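Local structure of cellulose biosynthesis protein BcsG (Salmonella typhimurium LT2, 5OLT) at residues A232-K235 with I236-K240; D73-A77 with G78-H82; D190-A193 with V194-W198. The protein is a membrane protein required for cellulose biosynthesis, here represented by its zinc-binding extramembrane domain of the alkaline phosphatase family. All coordinates share one frame; numbering follows the deposited sequence.

Contact 1: A232-K235 with I236-K240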
loop_
_atom_site.group_PDB
_atom_site.type_symbol
_atom_site.label_atom_id
_atom_site.label_comp_id
_atom_site.label_asym_id
_atom_site.label_seq_id
_atom_site.Cartn_x
_atom_site.Cartn_y
_atom_site.Cartn_z
ATOM N N ALA A 232 20.749 -0.526 14.012
ATOM C CA ALA A 232 20.761 -1.944 13.614
ATOM C C ALA A 232 20.859 -2.043 12.115
ATOM O O ALA A 232 20.274 -1.230 11.404
ATOM C CB ALA A 232 19.513 -2.634 14.127
ATOM N N ASP A 233 21.600 -3.022 11.617
ATOM C CA ASP A 233 21.719 -3.139 10.175
ATOM C C ASP A 233 20.337 -3.318 9.541
ATOM O O ASP A 233 19.494 -4.081 10.036
ATOM C CB ASP A 233 22.615 -4.315 9.809
ATOM C CG ASP A 233 23.126 -4.227 8.390
ATOM O OD1 ASP A 233 24.165 -3.565 8.155
ATOM O OD2 ASP A 233 22.488 -4.823 7.501
ATOM N N TYR A 234 20.118 -2.631 8.432
ATOM C CA TYR A 234 18.836 -2.752 7.717
ATOM C C TYR A 234 18.542 -4.211 7.317
ATOM O O TYR A 234 17.397 -4.669 7.492
ATOM C CB TYR A 234 18.823 -1.864 6.471
ATOM C CG TYR A 234 17.485 -1.857 5.723
ATOM C CD1 TYR A 234 17.167 -2.835 4.779
ATOM C CD2 TYR A 234 16.566 -0.837 5.931
ATOM C CE1 TYR A 234 15.944 -2.845 4.128
ATOM C CE2 TYR A 234 15.346 -0.813 5.263
ATOM C CZ TYR A 234 15.060 -1.813 4.344
ATOM O OH TYR A 234 13.865 -1.815 3.666
ATOM N N LYS A 235 19.515 -4.940 6.777
ATOM C CA LYS A 235 19.197 -6.286 6.330
ATOM C C LYS A 235 18.864 -7.213 7.518
ATOM O O LYS A 235 18.055 -8.134 7.368
ATOM C CB LYS A 235 20.269 -6.883 5.428
ATOM C CG LYS A 235 21.579 -7.230 6.094
ATOM C CD LYS A 235 22.547 -7.899 5.094
ATOM C CE LYS A 235 23.078 -6.977 4.018
ATOM N NZ LYS A 235 23.582 -5.656 4.491
ATOM N N ILE A 236 19.458 -6.953 8.697
ATOM C CA ILE A 236 19.095 -7.719 9.885
ATOM C C ILE A 236 17.655 -7.437 10.301
ATOM O O ILE A 236 16.879 -8.376 10.551
ATOM C CB ILE A 236 20.061 -7.392 11.055
ATOM C CG1 ILE A 236 21.478 -7.895 10.738
ATOM C CG2 ILE A 236 19.542 -7.937 12.405
ATOM C CD1 ILE A 236 21.643 -9.428 10.724
ATOM N N ARG A 237 17.279 -6.155 10.296
ATOM C CA ARG A 237 15.907 -5.799 10.649
ATOM C C ARG A 237 14.902 -6.319 9.643
ATOM O O ARG A 237 13.789 -6.732 10.011
ATOM C CB ARG A 237 15.785 -4.297 10.851
ATOM C CG ARG A 237 16.501 -3.832 12.127
ATOM C CD ARG A 237 16.381 -2.335 12.244
ATOM N NE ARG A 237 17.297 -1.687 11.313
ATOM C CZ ARG A 237 17.078 -0.518 10.714
ATOM N NH1 ARG A 237 15.874 0.066 10.794
ATOM N NH2 ARG A 237 18.023 0.016 9.946
ATOM N N ALA A 238 15.268 -6.254 8.361
ATOM C CA ALA A 238 14.330 -6.703 7.308
ATOM C C ALA A 238 14.181 -8.216 7.354
ATOM O O ALA A 238 13.057 -8.716 7.284
ATOM C CB ALA A 238 14.793 -6.215 5.947
ATOM N N GLN A 239 15.295 -8.963 7.514
ATOM C CA GLN A 239 15.188 -10.402 7.699
ATOM C C GLN A 239 14.303 -10.746 8.903
ATOM O O GLN A 239 13.466 -11.661 8.810
ATOM C CB GLN A 239 16.600 -10.978 7.879
ATOM C CG GLN A 239 16.601 -12.479 8.160
ATOM C CD GLN A 239 16.320 -13.346 6.941
ATOM O OE1 GLN A 239 16.674 -12.980 5.790
ATOM N NE2 GLN A 239 15.727 -14.531 7.179
ATOM N N LYS A 240 14.503 -10.053 10.032
ATOM C CA LYS A 240 13.713 -10.305 11.228
ATOM C C LYS A 240 12.240 -10.070 10.951
ATOM O O LYS A 240 11.393 -10.892 11.306
ATOM C CB LYS A 240 14.201 -9.391 12.361
ATOM C CG LYS A 240 13.373 -9.446 13.645
ATOM C CD LYS A 240 14.060 -8.601 14.706
ATOM C CE LYS A 240 13.325 -8.566 16.041
ATOM N NZ LYS A 240 13.750 -9.628 16.959
#
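Arg237 reaches back over the first turn of helix 234-255 and meets the carbonyl oxygen of Ala232, just ahead of the helix. NE and NH2 of Arg237 each lie 3.0 Å from Ala232 O, which sits at the edge of the guanidinium near its plane; both bonds are bent and weak. The chain bends at chi3 (-76°), which turns NE and NH2 back toward the N-terminal end, and Ala232 CB rests 3.7 Å from Arg237 CD along the way. A still longer, weak bond links Arg237 NE to Asp233 O, an oxygen already taken by the backbone: Arg237 N donates to Asp233 O at 3.0 Å and nearly straight (165°).

Alongside, Tyr234 runs its ring past the methyl of Ala238, with CE1 4.0 Å from Ala238 CB. The phenol end turns to the neighbouring loop, where OH bonds to the backbone oxygen of Ser68. In the same way, NH1 of Arg237 is held by the backbone oxygens of Pro218 and His220, so the guanidinium ties the helix start to the loop after strand 210-216.

Asp233 is the N-cap. In the conformer described, its OD2 accepts from Lys235 N at 3.1 Å, from the anti side and out of the carboxylate plane. The salt bridge from Lys235 NZ to the same oxygen is weak and doubtful, because both residues are modelled in two conformers and touch a crystal neighbour. Four backbone carbonyl oxygens, of Ala232, Asp233, Pro218 and His220, meet the buried guanidinium; their negative ends probably stabilise its charge, despite the helix start.

Contact 2: D73-A77 with G78-H82; sequences DVEAA and GLMSH
Val74 and Leu79 face each other across a Schellman motif, the turn that ends helix 71-76. Its two bonds run back into the last turn: Leu79 N donates to Val74 O at 2.9 Å and almost straight (174°), while Gly78 N meets Glu75 O at 3.0 Å from above the carbonyl plane. Gly78 carries the positive phi (73°) that reverses the chain, a backbone setting that glycine takes readily.

Inside this turn the main bump is the CG1 methyl of Val74. Set anti to the backbone N (chi1 177°), it pushes into the hollow between the Leu79 backbone and the thioether of Met80, with CG1 3.5 Å from Met80 SD. The two side chains meet at about a right angle, and the bends at chi2 and chi3 of Met80 fold its sulfur back over the valine. Leu79 fills the neighbouring dip: its CB lies 4.0 Å from Val74 CG1, and its CG settles beside the carbonyl of Ala77. The smaller bump of Ala77 CB touches the CD1 branch of Leu79. That branch also packs on Ala238 of helix 234-255, while CD2 meets Gln239.

Starting from Leu79 itself, residues 79-82 form a type I beta turn, leading to His82. The imidazole of His82 bridges two helices: ND1 caps Leu84 N at the start of helix 84-87 and NE2 bonds to Asp243. At the start of 73-77, Asp73 anchors the helix to the backbone of Gly269 and Leu271. The beta turn is closed by its backbone bond, His82 N to Leu79 O at 3.1 Å.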
loop_
_atom_site.group_PDB
_atom_site.type_symbol
_atom_site.label_atom_id
_atom_site.label_comp_id
_atom_site.label_asym_id
_atom_site.label_seq_id
_atom_site.Cartn_x
_atom_site.Cartn_y
_atom_site.Cartn_z
ATOM N N ASP A 73 15.352 -1.425 -1.928
ATOM C CA ASP A 73 15.907 -1.783 -0.631
ATOM C C ASP A 73 16.052 -3.301 -0.494
ATOM O O ASP A 73 17.065 -3.764 0.029
ATOM C CB ASP A 73 15.019 -1.319 0.518
ATOM C CG ASP A 73 14.762 0.187 0.565
ATOM O OD1 ASP A 73 15.614 0.996 0.114
ATOM O OD2 ASP A 73 13.687 0.537 1.124
ATOM N N VAL A 74 15.047 -4.045 -0.970
ATOM C CA VAL A 74 15.094 -5.520 -0.891
ATOM C C VAL A 74 16.314 -6.025 -1.692
ATOM O O VAL A 74 17.073 -6.892 -1.210
ATOM C CB VAL A 74 13.801 -6.163 -1.375
ATOM C CG1 VAL A 74 13.921 -7.690 -1.341
ATOM C CG2 VAL A 74 12.629 -5.705 -0.525
ATOM N N GLU A 75 16.517 -5.469 -2.888
ATOM C CA GLU A 75 17.653 -5.839 -3.720
ATOM C C GLU A 75 18.971 -5.502 -3.006
ATOM O O GLU A 75 19.870 -6.365 -2.881
ATOM C CB GLU A 75 17.555 -5.147 -5.085
ATOM C CG GLU A 75 18.792 -5.349 -5.954
ATOM C CD GLU A 75 18.887 -6.742 -6.573
ATOM O OE1 GLU A 75 17.901 -7.523 -6.490
ATOM O OE2 GLU A 75 19.963 -7.059 -7.145
ATOM N N ALA A 76 19.092 -4.260 -2.518
ATOM C CA ALA A 76 20.345 -3.804 -1.870
ATOM C C ALA A 76 20.641 -4.601 -0.596
ATOM O O ALA A 76 21.806 -4.829 -0.234
ATOM C CB ALA A 76 20.264 -2.314 -1.571
ATOM N N ALA A 77 19.584 -5.054 0.072
ATOM C CA ALA A 77 19.725 -5.851 1.295
ATOM C C ALA A 77 19.970 -7.322 1.003
ATOM O O ALA A 77 20.215 -8.087 1.945
ATOM C CB ALA A 77 18.490 -5.697 2.168
ATOM N N GLY A 78 19.861 -7.732 -0.263
ATOM C CA GLY A 78 20.075 -9.164 -0.608
ATOM C C GLY A 78 18.934 -10.065 -0.171
ATOM O O GLY A 78 19.152 -11.222 0.171
ATOM N N LEU A 79 17.710 -9.549 -0.152
ATOM C CA LEU A 79 16.579 -10.300 0.368
ATOM C C LEU A 79 15.499 -10.660 -0.663
ATOM O O LEU A 79 14.393 -11.010 -0.287
ATOM C CB LEU A 79 15.974 -9.547 1.578
ATOM C CG LEU A 79 16.921 -9.501 2.783
ATOM C CD1 LEU A 79 16.279 -8.631 3.847
ATOM C CD2 LEU A 79 17.134 -10.898 3.332
ATOM N N MET A 80 15.826 -10.602 -1.964
ATOM C CA MET A 80 14.866 -10.963 -3.002
ATOM C C MET A 80 14.433 -12.427 -2.954
ATOM O O MET A 80 13.326 -12.748 -3.383
ATOM C CB MET A 80 15.429 -10.646 -4.380
ATOM C CG MET A 80 15.598 -9.160 -4.610
ATOM S SD MET A 80 14.021 -8.295 -4.745
ATOM C CE MET A 80 13.496 -8.822 -6.376
ATOM N N SER A 81 15.253 -13.291 -2.364
ATOM C CA SER A 81 14.875 -14.698 -2.289
ATOM C C SER A 81 14.341 -15.114 -0.920
ATOM O O SER A 81 14.160 -16.314 -0.654
ATOM C CB SER A 81 16.046 -15.592 -2.695
ATOM O OG SER A 81 17.130 -15.391 -1.825
ATOM N N HIS A 82 14.064 -14.132 -0.047
ATOM C CA HIS A 82 13.422 -14.475 1.202
ATOM C C HIS A 82 12.110 -15.228 0.908
ATOM O O HIS A 82 11.368 -14.806 0.017
ATOM C CB HIS A 82 13.116 -13.230 2.039
ATOM C CG HIS A 82 12.737 -13.584 3.437
ATOM N ND1 HIS A 82 11.497 -14.090 3.768
ATOM C CD2 HIS A 82 13.478 -13.603 4.581
ATOM C CE1 HIS A 82 11.488 -14.392 5.061
ATOM N NE2 HIS A 82 12.674 -14.089 5.578
#

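Contact 3: D190-A193 with V194-W198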
loop_
_atom_site.group_PDB
_atom_site.type_symbol
_atom_site.label_atom_id
_atom_site.label_comp_id
_atom_site.label_asym_id
_atom_site.label_seq_id
_atom_site.Cartn_x
_atom_site.Cartn_y
_atom_site.Cartn_z
ATOM N N ASP A 190 7.712 -5.791 19.125
ATOM C CA ASP A 190 7.887 -6.942 18.270
ATOM C C ASP A 190 6.642 -7.173 17.419
ATOM O O ASP A 190 5.507 -7.278 17.945
ATOM C CB ASP A 190 8.129 -8.192 19.104
ATOM C CG ASP A 190 8.443 -9.357 18.244
ATOM O OD1 ASP A 190 9.590 -9.440 17.745
ATOM O OD2 ASP A 190 7.535 -10.166 18.023
ATOM N N ASP A 191 6.855 -7.349 16.119
ATOM C CA ASP A 191 5.699 -7.438 15.213
ATOM C C ASP A 191 4.933 -8.738 15.336
ATOM O O ASP A 191 3.699 -8.746 15.206
ATOM C CB ASP A 191 6.129 -7.208 13.781
ATOM C CG ASP A 191 6.555 -5.774 13.581
ATOM O OD1 ASP A 191 5.716 -4.888 13.966
ATOM O OD2 ASP A 191 7.722 -5.519 13.151
ATOM N N LEU A 192 5.648 -9.855 15.570
ATOM C CA LEU A 192 4.934 -11.110 15.770
ATOM C C LEU A 192 4.071 -11.019 17.012
ATOM O O LEU A 192 2.950 -11.550 17.007
ATOM C CB LEU A 192 5.917 -12.269 15.836
ATOM C CG LEU A 192 5.350 -13.687 15.927
ATOM C CD1 LEU A 192 4.348 -13.931 14.793
ATOM C CD2 LEU A 192 6.500 -14.700 15.938
ATOM N N ALA A 193 4.559 -10.361 18.074
ATOM C CA ALA A 193 3.730 -10.196 19.289
ATOM C C ALA A 193 2.489 -9.344 19.025
ATOM O O ALA A 193 1.393 -9.680 19.481
ATOM C CB ALA A 193 4.545 -9.601 20.415
ATOM N N VAL A 194 2.648 -8.255 18.257
ATOM C CA VAL A 194 1.506 -7.420 17.893
ATOM C C VAL A 194 0.489 -8.249 17.082
ATOM O O VAL A 194 -0.720 -8.175 17.328
ATOM C CB VAL A 194 1.962 -6.197 17.056
ATOM C CG1 VAL A 194 0.765 -5.423 16.535
ATOM C CG2 VAL A 194 2.830 -5.255 17.890
ATOM N N LEU A 195 0.972 -9.042 16.123
ATOM C CA LEU A 195 0.086 -9.802 15.234
ATOM C C LEU A 195 -0.597 -10.924 16.019
ATOM O O LEU A 195 -1.762 -11.198 15.773
ATOM C CB LEU A 195 0.865 -10.369 14.039
ATOM C CG LEU A 195 1.218 -9.292 13.016
ATOM C CD1 LEU A 195 2.378 -9.793 12.138
ATOM C CD2 LEU A 195 -0.013 -8.947 12.156
ATOM N N ASN A 196 0.126 -11.575 16.922
ATOM C CA ASN A 196 -0.495 -12.642 17.720
ATOM C C ASN A 196 -1.578 -12.101 18.656
ATOM O O ASN A 196 -2.611 -12.767 18.867
ATOM C CB ASN A 196 0.554 -13.418 18.480
ATOM C CG ASN A 196 1.196 -14.489 17.619
ATOM O OD1 ASN A 196 0.580 -15.026 16.688
ATOM N ND2 ASN A 196 2.434 -14.827 17.937
ATOM N N ARG A 197 -1.363 -10.906 19.187
ATOM C CA ARG A 197 -2.378 -10.243 20.014
ATOM C C ARG A 197 -3.616 -9.943 19.171
ATOM O O ARG A 197 -4.752 -10.162 19.580
ATOM C CB ARG A 197 -1.799 -8.975 20.661
ATOM C CG ARG A 197 -2.873 -8.162 21.392
ATOM C CD ARG A 197 -2.266 -7.046 22.214
ATOM N NE ARG A 197 -1.482 -7.576 23.343
ATOM C CZ ARG A 197 -0.902 -6.834 24.282
ATOM N NH1 ARG A 197 -1.013 -5.510 24.270
ATOM N NH2 ARG A 197 -0.225 -7.438 25.266
ATOM N N TRP A 198 -3.410 -9.459 17.941
ATOM C CA TRP A 198 -4.510 -9.228 17.026
ATOM C C TRP A 198 -5.289 -10.530 16.750
ATOM O O TRP A 198 -6.530 -10.549 16.783
ATOM C CB TRP A 198 -3.942 -8.646 15.717
ATOM C CG TRP A 198 -4.937 -8.497 14.624
ATOM C CD1 TRP A 198 -5.781 -7.445 14.438
ATOM C CD2 TRP A 198 -5.231 -9.435 13.591
ATOM N NE1 TRP A 198 -6.583 -7.661 13.358
ATOM C CE2 TRP A 198 -6.277 -8.879 12.807
ATOM C CE3 TRP A 198 -4.707 -10.686 13.237
ATOM C CZ2 TRP A 198 -6.800 -9.528 11.690
ATOM C CZ3 TRP A 198 -5.246 -11.340 12.140
ATOM C CH2 TRP A 198 -6.290 -10.762 11.385
#
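The flat amide of Asn196 has Leu192, one helical turn earlier, on one of its faces: both the backbone oxygen and CG of Leu192 lie on that side, CG near the nitrogen end, 3.7 Å from Asn196 ND2. The two side chains pass at a slant. Leu192 O is also near ND2, but the angle is too poor for a hydrogen bond, and that oxygen is instead held by Asn196 N at 2.8 Å. The Trp198 indole has Leu195 O in its plane at the edge, and its NE1 bonds to Thr212. Asp190 is the N-cap residue, and its OD2 offers the anti lone pair to Ala193 N at 3.0 Å.

Behind these groups runs the regular ladder of helix 191-203. Val194 N donates to Asp190 O in the carbonyl plane, and Arg197 N repeats the step to Ala193 O at 3.0 Å. Side chains lean on the same carbonyls: Val194 CG2, anti to its own carbonyl carbon, comes within 3.4 Å of Asp190 O, and Leu195 CG sits as close as 3.4 Å to Asp191 O. Further out, Val194 and Leu195 pack on Phe214 of strand 210-216, while Leu195 and Asn196 reach Phe248 of helix 234-255. The far end of Arg197 bonds through NH1 to the backbone oxygens of Asn172 and Ser174.

The helix start is strikingly acidic. Glu244 accepts from Leu192 N through OE1 yet has its OE2 close to Asp190 OD1, and Asp191 OD1 approaches Asp148 OD2. The crowding of Asp190 and Glu244 may be eased by the N-H groups they take up there, Ala193 N on Asp190 OD2 and Leu192 N on Glu244 OE1.

Along the chain the order is contact 2, contact 3, contact 1, yet in space contacts 1 and 2 are neighbours, their centres about 11 Å apart. Helix 234-255, which opens with contact 1, joins them: Ala238 CB touches Leu79 CD1 at 3.5 Å, and Tyr234 OH lies 3.4 Å from Asp73 CB. The centres of contacts 1 and 3 are about 18 Å apart, with a long approach of Lys240 CE to Asp190 OD1, 4.2 Å; those of contacts 2 and 3, about 24 Å apart, do not touch. Helix 191-203 leads into strand 210-216, and helix 234-255 lies between strands 210-216 and 259-265. Contacts 1 and 3 are helix starts, contact 2 a helix end, all within the zinc-binding domain.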